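Local atomic coordinates of AHL synthase (Burkholderia glumae, PDB entry 3P2F), a protein that probably catalyses synthesis of N-acyl-L-homoserine lactone quorum-sensing signals from fatty acyl-[ACP] and S-adenosyl-L-methionine. Residues 68-73 and 98-103; 77-82 and 138-143. The protein carries 3 engineered substitutions. All blocks are in the same frame, centred on the assembly; numbering follows the deposited sequence.

Contact 1 (68-73 and 98-103)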
# COMPACT_ATOMS: atom_id res chain seq x y z
N ALA A 68 5.76 -1.19 1.00
CA ALA A 68 4.45 -0.57 0.97
C ALA A 68 4.55 0.81 1.59
O ALA A 68 5.36 1.05 2.47
CB ALA A 68 3.44 -1.42 1.73
N ARG A 69 3.71 1.71 1.10
CA ARG A 69 3.69 3.07 1.59
C ARG A 69 2.28 3.46 1.99
O ARG A 69 1.35 3.35 1.18
CB ARG A 69 4.21 4.02 0.49
CG ARG A 69 4.15 5.49 0.86
CD ARG A 69 4.87 6.35 -0.16
NE ARG A 69 4.14 6.49 -1.41
CZ ARG A 69 4.58 7.18 -2.46
NH1 ARG A 69 5.77 7.78 -2.40
NH2 ARG A 69 3.84 7.28 -3.56
N LEU A 70 2.12 3.88 3.24
CA LEU A 70 0.82 4.30 3.76
C LEU A 70 0.82 5.81 4.00
O LEU A 70 1.80 6.37 4.49
CB LEU A 70 0.50 3.58 5.07
CG LEU A 70 -0.04 2.15 5.02
CD1 LEU A 70 -1.18 2.09 4.03
CD2 LEU A 70 1.05 1.18 4.63
N LEU A 71 -0.29 6.45 3.66
CA LEU A 71 -0.45 7.89 3.83
C LEU A 71 -1.86 8.24 4.28
O LEU A 71 -2.82 7.62 3.83
CB LEU A 71 -0.19 8.62 2.51
CG LEU A 71 1.23 8.70 1.95
CD1 LEU A 71 1.18 9.33 0.56
CD2 LEU A 71 2.11 9.53 2.88
N PRO A 72 -2.00 9.24 5.17
CA PRO A 72 -3.33 9.64 5.64
C PRO A 72 -3.97 10.48 4.53
O PRO A 72 -3.30 11.33 3.94
CB PRO A 72 -3.03 10.46 6.88
CG PRO A 72 -1.74 11.13 6.51
CD PRO A 72 -0.95 10.02 5.85
N THR A 73 -5.24 10.23 4.24
CA THR A 73 -5.92 10.97 3.19
C THR A 73 -6.21 12.42 3.56
O THR A 73 -6.65 13.19 2.71
CB THR A 73 -7.24 10.28 2.78
OG1 THR A 73 -8.08 10.12 3.92
CG2 THR A 73 -6.95 8.90 2.17
N TRP A 98 -6.97 5.70 4.67
CA TRP A 98 -5.55 5.87 4.40
C TRP A 98 -5.30 5.33 3.00
O TRP A 98 -6.01 4.43 2.54
CB TRP A 98 -4.70 5.08 5.41
CG TRP A 98 -4.49 5.80 6.71
CD1 TRP A 98 -5.46 6.22 7.57
CD2 TRP A 98 -3.24 6.23 7.27
NE1 TRP A 98 -4.90 6.90 8.62
CE2 TRP A 98 -3.54 6.92 8.46
CE3 TRP A 98 -1.91 6.10 6.87
CZ2 TRP A 98 -2.55 7.49 9.27
CZ3 TRP A 98 -0.92 6.67 7.67
CH2 TRP A 98 -1.25 7.35 8.86
N GLU A 99 -4.30 5.90 2.32
CA GLU A 99 -3.95 5.48 0.97
C GLU A 99 -2.81 4.48 0.96
O GLU A 99 -1.81 4.65 1.65
CB GLU A 99 -3.52 6.68 0.10
CG GLU A 99 -3.04 6.23 -1.28
CD GLU A 99 -2.31 7.31 -2.06
OE1 GLU A 99 -1.30 7.84 -1.54
OE2 GLU A 99 -2.74 7.62 -3.19
N LEU A 100 -2.97 3.43 0.16
CA LEU A 100 -1.94 2.41 0.05
C LEU A 100 -1.32 2.62 -1.33
O LEU A 100 -2.04 2.65 -2.32
CB LEU A 100 -2.58 1.02 0.13
CG LEU A 100 -1.76 -0.24 0.38
CD1 LEU A 100 -1.99 -1.22 -0.76
CD2 LEU A 100 -0.29 0.08 0.54
N SER A 101 -0.01 2.79 -1.38
CA SER A 101 0.65 2.96 -2.68
C SER A 101 2.04 2.31 -2.63
O SER A 101 2.46 1.84 -1.58
CB SER A 101 0.77 4.44 -3.04
OG SER A 101 1.58 5.15 -2.12
N ARG A 102 2.72 2.27 -3.77
CA ARG A 102 4.06 1.69 -3.82
C ARG A 102 4.06 0.33 -3.14
O ARG A 102 4.95 0.01 -2.36
CB ARG A 102 5.05 2.60 -3.10
CG ARG A 102 6.01 3.33 -3.99
CD ARG A 102 5.31 3.87 -5.21
NE ARG A 102 6.18 4.73 -5.99
CZ ARG A 102 5.72 5.59 -6.89
NH1 ARG A 102 4.42 5.69 -7.11
NH2 ARG A 102 6.56 6.37 -7.56
N PHE A 103 3.04 -0.48 -3.45
CA PHE A 103 2.91 -1.79 -2.85
C PHE A 103 3.51 -2.86 -3.77
O PHE A 103 3.15 -2.95 -4.94
CB PHE A 103 1.43 -2.09 -2.62
CG PHE A 103 1.18 -3.38 -1.90
CD1 PHE A 103 1.36 -3.48 -0.53
CD2 PHE A 103 0.75 -4.51 -2.61
CE1 PHE A 103 1.12 -4.68 0.15
CE2 PHE A 103 0.50 -5.71 -1.95
CZ PHE A 103 0.69 -5.80 -0.56
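Arg69 and Leu71 pair with Ser101 and Glu99 as neighbouring antiparallel strands at the heart of the mixed sheet of an acetyltransferase-like (GNAT) fold. Each of these two hydrogen-bonded pairs exchanges two backbone bonds, the shortest being Glu99 N to Leu71 O at 2.7 Å. Side chains strengthen the first pair: Arg69 NE reaches Ser101 OG at 3.0 Å, almost straight at 166°, with the hydroxyl at the edge of the guanidinium and in its plane. NH2 adds a weak second bond to the same oxygen. Serine suits the place because its short side chain, with OG between backbone N and carbonyl carbon (chi1 63°), meets an arginine whose otherwise extended chain bends at chi3. Arg102 CD lies over one face of the Arg69 guanidinium, toward its rim, and Arg102 NH1 is 3.9 Å from Arg69 NH2. The proximity of these like charges is probably eased by acids in the next shell: Asp45 and Asp48 bind Arg69 NH1, and Glu43 binds Arg102 NH2. Glu99 lies on the same face as Arg69, its carboxylate engaged by helix 78-82.

The opposite sheet face is apolar. Pro72 lies over the Trp98 indole in a CH-pi contact, its CB 3.9 Å from the six-membered ring centroid. Proline fits this non-hydrogen-bonded pair, where Trp98 asks no N-H of it. Leu70 CB meets the same indole obliquely, while its CD1 approaches Leu100 CD2 at 4.1 Å; helix 120-132 covers Leu70 through Ala127. At the far end, Ala68 CB touches the edge of the Phe103 ring at CD1, 3.7 Å away.

Contact 2 (77-82 and 138-143)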
# COMPACT_ATOMS: atom_id res chain seq x y z
N TYR A 77 -1.99 13.16 -1.15
CA TYR A 77 -1.64 11.81 -1.57
C TYR A 77 -1.73 11.59 -3.08
O TYR A 77 -2.36 12.36 -3.80
CB TYR A 77 -2.44 10.74 -0.79
CG TYR A 77 -3.95 10.72 -0.95
CD1 TYR A 77 -4.76 11.64 -0.27
CD2 TYR A 77 -4.57 9.72 -1.70
CE1 TYR A 77 -6.16 11.55 -0.34
CE2 TYR A 77 -5.96 9.62 -1.77
CZ TYR A 77 -6.75 10.55 -1.08
OH TYR A 77 -8.12 10.44 -1.12
N LEU A 78 -1.06 10.54 -3.53
CA LEU A 78 -0.96 10.16 -4.93
C LEU A 78 -2.27 10.05 -5.73
O LEU A 78 -2.41 10.67 -6.78
CB LEU A 78 -0.18 8.85 -5.02
CG LEU A 78 0.24 8.28 -6.37
CD1 LEU A 78 1.14 9.25 -7.11
CD2 LEU A 78 0.96 6.96 -6.14
N LEU A 79 -3.23 9.28 -5.24
CA LEU A 79 -4.51 9.10 -5.92
C LEU A 79 -5.21 10.46 -6.10
O LEU A 79 -5.65 10.82 -7.19
CB LEU A 79 -5.41 8.17 -5.10
CG LEU A 79 -6.44 7.26 -5.77
CD1 LEU A 79 -7.52 6.94 -4.76
CD2 LEU A 79 -7.04 7.89 -7.00
N GLN A 80 -5.31 11.20 -5.00
CA GLN A 80 -5.95 12.50 -4.97
C GLN A 80 -5.45 13.53 -5.99
O GLN A 80 -6.26 14.13 -6.70
CB GLN A 80 -5.81 13.08 -3.56
CG GLN A 80 -6.25 14.52 -3.38
CD GLN A 80 -5.83 15.04 -2.02
OE1 GLN A 80 -4.64 15.09 -1.71
NE2 GLN A 80 -6.81 15.42 -1.19
N GLU A 81 -4.14 13.75 -6.08
CA GLU A 81 -3.63 14.75 -7.02
C GLU A 81 -2.95 14.29 -8.31
O GLU A 81 -2.66 15.10 -9.19
CB GLU A 81 -2.73 15.76 -6.28
CG GLU A 81 -1.95 15.22 -5.11
CD GLU A 81 -1.21 16.32 -4.35
OE1 GLU A 81 -1.88 17.27 -3.88
OE2 GLU A 81 0.03 16.24 -4.21
N VAL A 82 -2.71 12.99 -8.45
CA VAL A 82 -2.09 12.51 -9.68
C VAL A 82 -3.10 11.74 -10.53
O VAL A 82 -3.05 11.80 -11.75
CB VAL A 82 -0.86 11.62 -9.38
CG1 VAL A 82 -0.24 11.15 -10.70
CG2 VAL A 82 0.17 12.40 -8.56
N GLN A 138 -10.65 2.02 6.27
CA GLN A 138 -10.54 1.62 4.88
C GLN A 138 -9.21 2.04 4.28
O GLN A 138 -8.56 2.97 4.77
CB GLN A 138 -11.65 2.27 4.04
CG GLN A 138 -13.05 1.73 4.22
CD GLN A 138 -14.05 2.46 3.34
OE1 GLN A 138 -14.30 3.65 3.53
NE2 GLN A 138 -14.61 1.75 2.37
N LEU A 139 -8.82 1.36 3.22
CA LEU A 139 -7.61 1.69 2.48
C LEU A 139 -8.07 1.95 1.05
O LEU A 139 -9.01 1.32 0.57
CB LEU A 139 -6.61 0.53 2.49
CG LEU A 139 -5.97 0.16 3.83
CD1 LEU A 139 -4.92 -0.91 3.59
CD2 LEU A 139 -5.34 1.40 4.47
N ILE A 140 -7.43 2.91 0.40
CA ILE A 140 -7.75 3.22 -0.98
C ILE A 140 -6.43 3.46 -1.69
O ILE A 140 -5.48 3.94 -1.08
CB ILE A 140 -8.65 4.48 -1.09
CG1 ILE A 140 -9.21 4.59 -2.51
CG2 ILE A 140 -7.85 5.74 -0.74
CD1 ILE A 140 -10.32 5.60 -2.65
N GLY A 141 -6.37 3.10 -2.96
CA GLY A 141 -5.16 3.31 -3.72
C GLY A 141 -5.27 2.79 -5.13
O GLY A 141 -6.10 1.92 -5.42
N VAL A 142 -4.44 3.35 -6.02
CA VAL A 142 -4.43 2.91 -7.41
C VAL A 142 -3.80 1.53 -7.35
O VAL A 142 -2.72 1.36 -6.81
CB VAL A 142 -3.55 3.83 -8.29
CG1 VAL A 142 -3.48 3.27 -9.70
CG2 VAL A 142 -4.13 5.24 -8.29
N THR A 143 -4.50 0.55 -7.92
CA THR A 143 -4.02 -0.81 -7.88
C THR A 143 -3.98 -1.47 -9.24
O THR A 143 -4.87 -1.28 -10.07
CB THR A 143 -4.92 -1.66 -6.97
OG1 THR A 143 -5.05 -1.01 -5.69
CG2 THR A 143 -4.34 -3.06 -6.78
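Leu79 reaches from the short helix 78-82 to Ile140 and Val142 on strand 138-143, a helix-on-sheet packing in the GNAT-like fold of this enzyme. The helix axis passes 8.4 Å from the strand axis at an angle of 56°, and no hydrogen bond joins the two, so apolar side chains make the contact.

The tight part is the branched end of Leu79. Its CD1 methyl meets Ile140 CG1 at 3.7 Å, with Ile140 CD1 almost as near, and the two side chains cross at about a right angle. Ile140 extends its longer branch, CG1 and CD1, to the leucine because CG1 is anti to the backbone N (chi1 -168°). On the Val142 side, Leu79 CG lies 4.0 Å from Val142 CG2, and CD2 rests on the same methyl. Beta-branched residues suit the strand, and the CG1-CD1 branch of Ile140 and the CG2 methyl of Val142 both pack against the leucine. Gly141 between them presents only backbone here, and its CA is 6.2 Å from that of Leu79. Trp176 and Val172 of strand 170-178 add to the apolar surroundings of Ile140 and Val142, respectively.

Packing slackens at Tyr77, the N-cap residue, whose CE2 comes only within 4.4 Å of Ile140 CG2, obliquely to the ring. The phenol is held by other means: Gln80 CB lies over the centre of one ring face, and OH is hydrogen-bonded to Pro92 O. Gln80 OE1 also accepts a weak bond from Tyr77 N. The outer turn carries Glu81, exposed to solvent and well suited there by its charge; its OE2 bonds Tyr47 OH. On the strand, Thr143 OG1 donates to Gly141 O at 3.1 Å, from well above the carbonyl plane.

In the fold
The centres of contact 1 and contact 2 are about 7 Å apart, and their segments alternate along the chain: strand 64-72, helix 78-82, strand 97-105, then strand 138-144. Strand 97-105 is the common element, running antiparallel to 64-72 on one flank and parallel to 138-144 on the other. Leu100 N and Ile140 O, 2.8 Å apart, probably form a hydrogen bond between the latter pair. Helix 78-82 lies in the connection between the two antiparallel strands and packs over the sheet. Glu99 OE2 stands 2.7 Å from Leu79 N, so a buried carboxylate ties sheet to helix. Together the contacts join neighbouring strands and a covering helix within the single fold of the synthase.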